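Local coordinates for phytase (Debaryomyces castellii, PDB 2GFI) that hydrolyses phosphate monoesters of phytate (inositol hexakisphosphate), releasing phosphate from the 3-position, as a histidine acid phosphatase, at the interface of chains A and B. Numbering follows the deposited sequence. Chains: chain A/B, phytase.

The interface of chains A and B. Residues chain A 14, 17-18, 23; chain B 17, 21-24.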
loop_
_atom_site.group_PDB
_atom_site.type_symbol
_atom_site.label_atom_id
_atom_site.label_comp_id
_atom_site.label_asym_id
_atom_site.label_seq_id
_atom_site.Cartn_x
_atom_site.Cartn_y
_atom_site.Cartn_z
ATOM N N GLN A 14 -8.212 -7.871 -3.906
ATOM C CA GLN A 14 -6.832 -8.145 -4.212
ATOM C C GLN A 14 -6.621 -8.638 -5.636
ATOM O O GLN A 14 -5.483 -8.640 -6.128
ATOM C CB GLN A 14 -6.270 -9.132 -3.200
ATOM C CG GLN A 14 -6.442 -8.681 -1.770
ATOM C CD GLN A 14 -5.929 -7.282 -1.574
ATOM O OE1 GLN A 14 -6.699 -6.373 -1.173
ATOM N NE2 GLN A 14 -4.644 -7.075 -1.860
ATOM N N TYR A 17 -4.258 -7.192 -8.312
ATOM C CA TYR A 17 -2.806 -7.337 -8.240
ATOM C C TYR A 17 -2.301 -8.642 -8.778
ATOM O O TYR A 17 -1.080 -8.859 -8.813
ATOM C CB TYR A 17 -2.348 -7.265 -6.787
ATOM C CG TYR A 17 -2.706 -5.973 -6.150
ATOM C CD1 TYR A 17 -1.994 -4.800 -6.453
ATOM C CD2 TYR A 17 -3.779 -5.887 -5.255
ATOM C CE1 TYR A 17 -2.326 -3.608 -5.882
ATOM C CE2 TYR A 17 -4.116 -4.661 -4.672
ATOM C CZ TYR A 17 -3.372 -3.542 -4.983
ATOM O OH TYR A 17 -3.682 -2.324 -4.396
ATOM N N GLN A 18 -3.245 -9.522 -9.129
ATOM C CA GLN A 18 -2.959 -10.950 -9.236
ATOM C C GLN A 18 -2.021 -11.324 -10.388
ATOM O O GLN A 18 -1.473 -12.420 -10.390
ATOM C CB GLN A 18 -4.259 -11.726 -9.393
ATOM C CG GLN A 18 -4.895 -11.471 -10.772
ATOM C CD GLN A 18 -6.231 -12.134 -10.894
ATOM O OE1 GLN A 18 -6.314 -13.321 -11.207
ATOM N NE2 GLN A 18 -7.292 -11.378 -10.633
ATOM N N PRO A 23 2.747 -4.248 -7.041
ATOM C CA PRO A 23 1.427 -3.703 -6.758
ATOM C C PRO A 23 1.320 -2.287 -7.306
ATOM O O PRO A 23 0.216 -1.832 -7.554
ATOM C CB PRO A 23 1.344 -3.719 -5.208
ATOM C CG PRO A 23 2.712 -3.841 -4.760
ATOM C CD PRO A 23 3.467 -4.591 -5.803
ATOM N N TYR B 17 7.171 -8.578 -4.044
ATOM C CA TYR B 17 5.766 -8.871 -4.425
ATOM C C TYR B 17 5.660 -9.803 -5.603
ATOM O O TYR B 17 4.573 -10.181 -5.996
ATOM C CB TYR B 17 5.038 -7.588 -4.794
ATOM C CG TYR B 17 4.989 -6.626 -3.671
ATOM C CD1 TYR B 17 4.081 -6.803 -2.607
ATOM C CD2 TYR B 17 5.891 -5.559 -3.602
ATOM C CE1 TYR B 17 4.048 -5.934 -1.553
ATOM C CE2 TYR B 17 5.838 -4.682 -2.555
ATOM C CZ TYR B 17 4.921 -4.873 -1.534
ATOM O OH TYR B 17 4.882 -3.976 -0.482
ATOM N N ALA B 21 -0.092 -13.198 -5.088
ATOM C CA ALA B 21 -1.390 -12.935 -5.675
ATOM C C ALA B 21 -1.794 -11.561 -5.201
ATOM O O ALA B 21 -2.274 -10.729 -5.990
ATOM C CB ALA B 21 -2.419 -13.996 -5.189
ATOM N N SER B 22 -1.567 -11.332 -3.901
ATOM C CA SER B 22 -1.930 -10.088 -3.244
ATOM C C SER B 22 -0.697 -9.489 -2.607
ATOM O O SER B 22 0.106 -10.216 -2.041
ATOM C CB SER B 22 -2.954 -10.367 -2.140
ATOM O OG SER B 22 -3.176 -9.214 -1.329
ATOM N N PRO B 23 -0.553 -8.166 -2.663
ATOM C CA PRO B 23 0.552 -7.505 -1.982
ATOM C C PRO B 23 0.474 -7.701 -0.496
ATOM O O PRO B 23 1.485 -7.575 0.207
ATOM C CB PRO B 23 0.375 -6.030 -2.341
ATOM C CG PRO B 23 -0.985 -5.898 -2.905
ATOM C CD PRO B 23 -1.393 -7.224 -3.429
ATOM N N GLN B 24 -0.703 -8.046 0.006
ATOM C CA GLN B 24 -0.842 -8.327 1.421
ATOM C C GLN B 24 -0.258 -9.676 1.812
ATOM O O GLN B 24 -0.202 -9.991 2.990
ATOM C CB GLN B 24 -2.308 -8.210 1.855
ATOM C CG GLN B 24 -2.902 -6.821 1.638
ATOM C CD GLN B 24 -4.401 -6.767 1.968
ATOM O OE1 GLN B 24 -5.041 -7.800 2.105
ATOM N NE2 GLN B 24 -4.942 -5.569 2.101
#
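A two-fold symmetric, homotypic interface joins the N-terminal segments of two phytase copies; in the deposited assembly of four chains it holds A against B, although the structure alone does not prove that this pairing persists in solution. Reciprocal proline-tyrosine packing forms the apolar part of this patch. B:Pro23 lies over one face of the A:Tyr17 phenol ring, with CG 3.6 Å from the ring centroid, a CH-pi contact, while its CD sits toward the ring's root, 3.3 Å from A:Tyr17 CG. The twin contact places A:Pro23 CG 3.7 Å from the B:Tyr17 centroid. Both tyrosines turn CG anti to the carbonyl carbon, which places the ring beside the backbone N, and chi2 (-75° in A:Tyr17) turns its face to the opposing proline. Between the two CH-pi contacts A:Pro23 CB meets B:Pro23 CB at 3.8 Å. Polar evidence comes from the flank, where A:Gln14, its chain bent at chi2 (-51°), donates from its amide NE2 to the hydroxyl OG of B:Ser22 at 2.6 Å. This bond is short but not straight (134° at H), and OG is tilted out of the amide plane. The same OG accepts a hydrogen bond from the backbone N of B:Gln24 at 3.0 Å, so two donors meet at it, which is likely to hold the serine rotation, with OG anti to its own backbone N. Beyond it the amides of A:Gln14 and B:Gln24 stack nearly parallel, A:Gln14 CD to B:Gln24 CD at 3.9 Å. An alanine in place of A:Gln14 would remove the NE2 donor and the stacked amide, and would probably loosen this flank. Centred about 35 Å from the nucleophilic histidine B:His70, the patch probably serves subunit association rather than direct catalysis.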